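Local coordinates for botulinum neurotoxin type G (Clostridium botulinum, PDB 3MPP), which mediates attachment of the toxin to the surface of the host nerve cell and helps carry its metalloprotease light chain into the cytosol, at residues R284-K289 and N311-S316; S319-V324 and A338-D343. The protein carries 4 engineered substitutions. All blocks are in the same frame, centred on the assembly; numbering follows the deposited sequence.

Contact 1 (R284-K289 and N311-S316); sequences RFIIKK and NIDNIS
R284 and D313 cross obliquely beside the antiparallel pairing of F285 and I286 with I312 and N311, and a salt bridge joins them. R284 NE lies 2.8 Å from D313 OD1, which sits at the edge of the guanidinium and close to its plane; the hydrogen bond is nearly straight and meets OD1 on its syn side. The guanidinium and carboxylate planes stand 68° apart, and OD1 alone accepts from R284, in a single-pronged rather than flat two-pronged pairing. The other oxygen, OD2, accepts a hydrogen bond from Q239 and has I286 CD1 against it at 3.5 Å, the isoleucine crossing the aspartate at about a right angle.

The backbone of R284 is gripped on both sides of its CA. Its N donates to N314 OD1 at 2.9 Å, coming in from above the carbonyl plane, 50° out of it, while N314 ND2 is tied to G282 O, which fixes how the amide is turned. R284 O takes the backbone N of D313 at 3.0 Å.

Further in, I286 and N311 form a hydrogen-bonded pair, each backbone N giving to the other's O. N311 ND2 packs against K288 CG at 3.4 Å; the lysine ends on D237, and N311 OD1 accepts from R321. On the other face of the sheet, F285 and I312 lie side by side and point the same way, F285 CE1 meeting I312 CG1 at 3.7 Å. L242, L310 and V322 also touch the phenylalanine. With a buried apolar face of F285 and I312, a partly exposed mixed face of I286, N311 and K288, and a salt bridge beside it, this is antiparallel strand pairing within the beta-trefoil of the C-terminal half of the receptor-binding domain.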
# COMPACT_ATOMS: atom_id res chain seq x y z
N ARG A 284 -16.36 -4.83 11.37
CA ARG A 284 -16.11 -5.15 9.98
C ARG A 284 -17.12 -4.39 9.11
O ARG A 284 -18.32 -4.57 9.26
CB ARG A 284 -16.20 -6.66 9.77
CG ARG A 284 -15.71 -7.13 8.41
CD ARG A 284 -15.64 -8.63 8.38
NE ARG A 284 -16.95 -9.25 8.57
CZ ARG A 284 -17.14 -10.55 8.72
NH1 ARG A 284 -16.11 -11.39 8.68
NH2 ARG A 284 -18.36 -11.02 8.91
N PHE A 285 -16.62 -3.52 8.25
CA PHE A 285 -17.45 -2.61 7.47
C PHE A 285 -17.60 -3.08 6.04
O PHE A 285 -16.70 -3.73 5.49
CB PHE A 285 -16.80 -1.22 7.41
CG PHE A 285 -16.74 -0.51 8.73
CD1 PHE A 285 -17.76 0.37 9.10
CD2 PHE A 285 -15.66 -0.69 9.59
CE1 PHE A 285 -17.71 1.04 10.32
CE2 PHE A 285 -15.61 -0.02 10.82
CZ PHE A 285 -16.65 0.85 11.18
N ILE A 286 -18.72 -2.71 5.43
CA ILE A 286 -18.88 -2.83 3.99
C ILE A 286 -19.33 -1.48 3.45
O ILE A 286 -20.33 -0.94 3.91
CB ILE A 286 -19.89 -3.90 3.61
CG1 ILE A 286 -19.38 -5.28 4.05
CG2 ILE A 286 -20.18 -3.86 2.10
CD1 ILE A 286 -20.40 -6.38 3.90
N ILE A 287 -18.60 -0.94 2.49
CA ILE A 287 -18.99 0.30 1.84
C ILE A 287 -20.08 0.04 0.80
O ILE A 287 -19.90 -0.79 -0.11
CB ILE A 287 -17.76 0.99 1.20
CG1 ILE A 287 -16.64 1.15 2.25
CG2 ILE A 287 -18.13 2.35 0.65
CD1 ILE A 287 -15.34 1.60 1.64
N LYS A 288 -21.19 0.77 0.92
CA LYS A 288 -22.31 0.65 -0.01
C LYS A 288 -22.51 1.96 -0.78
O LYS A 288 -22.33 3.04 -0.22
CB LYS A 288 -23.63 0.34 0.74
CG LYS A 288 -23.60 -0.88 1.64
CD LYS A 288 -23.27 -2.16 0.85
CE LYS A 288 -24.39 -2.50 -0.11
NZ LYS A 288 -24.19 -3.85 -0.73
N LYS A 289 -22.93 1.85 -2.03
CA LYS A 289 -23.32 3.03 -2.79
C LYS A 289 -24.59 3.61 -2.21
O LYS A 289 -25.58 2.90 -2.03
CB LYS A 289 -23.54 2.69 -4.26
CG LYS A 289 -22.26 2.35 -5.01
CD LYS A 289 -22.55 1.89 -6.43
CE LYS A 289 -21.38 1.09 -6.99
NZ LYS A 289 -21.54 0.77 -8.45
N ASN A 311 -22.04 0.02 6.08
CA ASN A 311 -22.68 -1.11 6.75
C ASN A 311 -21.67 -1.77 7.69
O ASN A 311 -20.46 -1.67 7.47
CB ASN A 311 -23.18 -2.15 5.73
CG ASN A 311 -24.53 -1.79 5.10
OD1 ASN A 311 -25.15 -0.78 5.43
ND2 ASN A 311 -24.99 -2.64 4.18
N ILE A 312 -22.16 -2.45 8.72
CA ILE A 312 -21.30 -3.21 9.61
C ILE A 312 -21.93 -4.59 9.72
O ILE A 312 -23.09 -4.71 10.10
CB ILE A 312 -21.24 -2.59 11.01
CG1 ILE A 312 -20.66 -1.17 10.94
CG2 ILE A 312 -20.47 -3.51 11.98
CD1 ILE A 312 -20.83 -0.36 12.24
N ASP A 313 -21.17 -5.63 9.36
CA ASP A 313 -21.79 -6.94 9.21
C ASP A 313 -21.33 -7.97 10.24
O ASP A 313 -21.62 -9.15 10.09
CB ASP A 313 -21.59 -7.50 7.80
CG ASP A 313 -20.16 -7.98 7.56
OD1 ASP A 313 -19.29 -7.70 8.41
OD2 ASP A 313 -19.90 -8.63 6.52
N ASN A 314 -20.62 -7.53 11.28
CA ASN A 314 -20.18 -8.47 12.31
C ASN A 314 -20.65 -8.13 13.73
O ASN A 314 -20.05 -8.55 14.71
CB ASN A 314 -18.66 -8.69 12.26
CG ASN A 314 -17.87 -7.49 12.76
OD1 ASN A 314 -18.35 -6.36 12.72
ND2 ASN A 314 -16.65 -7.74 13.22
N ILE A 315 -21.72 -7.37 13.85
CA ILE A 315 -22.30 -7.08 15.16
C ILE A 315 -23.35 -8.11 15.55
O ILE A 315 -23.48 -8.48 16.72
CB ILE A 315 -22.94 -5.69 15.21
CG1 ILE A 315 -21.85 -4.62 15.31
CG2 ILE A 315 -23.88 -5.58 16.41
CD1 ILE A 315 -22.36 -3.22 15.04
N SER A 316 -24.11 -8.57 14.56
CA SER A 316 -25.10 -9.62 14.80
C SER A 316 -25.56 -10.15 13.46
O SER A 316 -24.97 -9.83 12.43
CB SER A 316 -26.29 -9.09 15.59
OG SER A 316 -27.17 -8.35 14.76

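Contact 2 (S319-V324 and A338-D343); sequences SYRVYV and APINDD
At the open end of a beta hairpin in the beta-trefoil, built from strands 320-325 and 332-339, R321 and A338 form an antiparallel hydrogen-bonded pair: R321 N gives to A338 O at 2.9 Å and A338 N to R321 O at 3.1 Å. Past it the chain after A338 swings away, and side chains keep it in touch. Y320 and P339 lie side by side, pointing the same way, in a CH-pi contact with P339 CD over the tyrosine face, 4.0 Å from the ring centroid. I340 CD1 lies over one face of the R321 guanidinium, toward its rim, and touches R321 CB at 3.6 Å; the arginine's charge is met by D348.

Y323 and N341 reach toward each other, tip to tip. Y323 OH accepts from N341 N at 3.2 Å, and a water links the same hydroxyl to N341 O. N341 CG sits between its backbone N and carbonyl carbon (chi1 66°), and the amide beyond it hangs over the phenol, ND2 3.3 Å from Y323 CZ with the planes 37° apart. Both ends of that amide are held: OD1 accepts from D343 N in an Asx turn, and ND2 donates almost straight to P339 O at 3.1 Å.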
# COMPACT_ATOMS: atom_id res chain seq x y z
N SER A 319 -27.96 -6.57 9.65
CA SER A 319 -27.06 -5.54 9.20
C SER A 319 -27.19 -4.34 10.12
O SER A 319 -28.31 -3.96 10.51
CB SER A 319 -27.39 -5.14 7.76
OG SER A 319 -26.56 -4.08 7.33
N TYR A 320 -26.06 -3.75 10.47
CA TYR A 320 -26.03 -2.48 11.17
C TYR A 320 -25.44 -1.47 10.22
O TYR A 320 -24.95 -1.83 9.16
CB TYR A 320 -25.17 -2.56 12.43
CG TYR A 320 -25.89 -3.09 13.65
CD1 TYR A 320 -25.96 -2.34 14.82
CD2 TYR A 320 -26.51 -4.33 13.62
CE1 TYR A 320 -26.62 -2.84 15.95
CE2 TYR A 320 -27.17 -4.83 14.74
CZ TYR A 320 -27.22 -4.07 15.90
OH TYR A 320 -27.87 -4.57 17.00
N ARG A 321 -25.49 -0.20 10.60
CA ARG A 321 -24.99 0.85 9.74
C ARG A 321 -24.58 1.99 10.63
O ARG A 321 -25.07 2.11 11.75
CB ARG A 321 -26.09 1.31 8.78
CG ARG A 321 -25.73 2.54 7.96
CD ARG A 321 -26.75 2.77 6.86
NE ARG A 321 -26.71 1.69 5.88
CZ ARG A 321 -27.56 1.56 4.87
NH1 ARG A 321 -28.54 2.46 4.70
NH2 ARG A 321 -27.43 0.55 4.03
N VAL A 322 -23.67 2.82 10.12
CA VAL A 322 -23.21 3.97 10.86
C VAL A 322 -24.17 5.14 10.66
O VAL A 322 -24.49 5.48 9.53
CB VAL A 322 -21.79 4.40 10.41
CG1 VAL A 322 -21.35 5.64 11.16
CG2 VAL A 322 -20.77 3.23 10.62
N TYR A 323 -24.63 5.73 11.76
CA TYR A 323 -25.51 6.91 11.69
C TYR A 323 -24.93 8.13 12.40
O TYR A 323 -24.28 8.03 13.44
CB TYR A 323 -26.91 6.61 12.24
CG TYR A 323 -27.73 5.67 11.38
CD1 TYR A 323 -28.58 6.15 10.40
CD2 TYR A 323 -27.63 4.29 11.55
CE1 TYR A 323 -29.33 5.28 9.62
CE2 TYR A 323 -28.36 3.42 10.77
CZ TYR A 323 -29.21 3.92 9.81
OH TYR A 323 -29.92 3.04 9.04
N VAL A 324 -25.20 9.29 11.82
CA VAL A 324 -24.83 10.55 12.43
C VAL A 324 -26.04 11.20 13.10
O VAL A 324 -27.11 11.30 12.50
CB VAL A 324 -24.26 11.49 11.36
CG1 VAL A 324 -24.10 12.91 11.92
CG2 VAL A 324 -22.92 10.95 10.87
N ALA A 338 -26.23 1.23 14.52
CA ALA A 338 -27.60 0.73 14.76
C ALA A 338 -28.20 -0.08 13.59
O ALA A 338 -27.76 0.03 12.45
CB ALA A 338 -28.52 1.90 15.09
N PRO A 339 -29.22 -0.90 13.89
CA PRO A 339 -29.98 -1.52 12.81
C PRO A 339 -30.55 -0.45 11.87
O PRO A 339 -30.82 0.68 12.28
CB PRO A 339 -31.14 -2.23 13.54
CG PRO A 339 -30.66 -2.39 14.97
CD PRO A 339 -29.75 -1.22 15.23
N ILE A 340 -30.74 -0.83 10.61
CA ILE A 340 -31.31 0.06 9.61
C ILE A 340 -32.63 0.66 10.09
O ILE A 340 -33.47 -0.04 10.66
CB ILE A 340 -31.55 -0.67 8.27
CG1 ILE A 340 -30.30 -1.44 7.86
CG2 ILE A 340 -31.98 0.33 7.19
CD1 ILE A 340 -29.02 -0.62 7.93
N ASN A 341 -32.80 1.95 9.84
CA ASN A 341 -34.00 2.65 10.31
C ASN A 341 -34.30 3.88 9.46
O ASN A 341 -33.42 4.37 8.75
CB ASN A 341 -33.79 3.10 11.76
CG ASN A 341 -32.68 4.15 11.89
OD1 ASN A 341 -32.94 5.34 11.72
ND2 ASN A 341 -31.45 3.71 12.17
N ASP A 342 -35.53 4.39 9.58
CA ASP A 342 -35.94 5.62 8.91
C ASP A 342 -36.18 6.77 9.89
O ASP A 342 -37.09 7.58 9.71
CB ASP A 342 -37.22 5.37 8.12
CG ASP A 342 -36.99 4.45 6.94
OD1 ASP A 342 -35.98 4.64 6.25
OD2 ASP A 342 -37.82 3.55 6.73
N ASP A 343 -35.37 6.83 10.93
CA ASP A 343 -35.54 7.85 11.96
C ASP A 343 -34.79 9.08 11.48
O ASP A 343 -33.57 9.06 11.36
CB ASP A 343 -35.01 7.32 13.29
CG ASP A 343 -35.26 8.27 14.44
OD1 ASP A 343 -35.32 9.49 14.20
OD2 ASP A 343 -35.40 7.78 15.59
O HOH W 1 -30.79 -3.75 10.16
O HOH W 2 -31.30 4.25 6.74

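How the contacts relate
Both contacts are partly buried and lie in one antiparallel sheet of the trefoil, their centres about 11 Å apart. Strands 307-312 and 320-325, one from each contact, follow each other in the chain and run as neighbours, probably joined by a hydrogen bond between I312 N and Y320 O. On the buried side, F285 of contact 1 packs against V322 of contact 2; nearer the surface, I315 rests on Y320. The chemistry differs: contact 1 relies on a salt bridge, an asparagine side chain accepting from a backbone N-H, and the packing of F285 on I312, whereas contact 2, farther from the chain's centre, uses tyrosine rings, a proline, an amide and water.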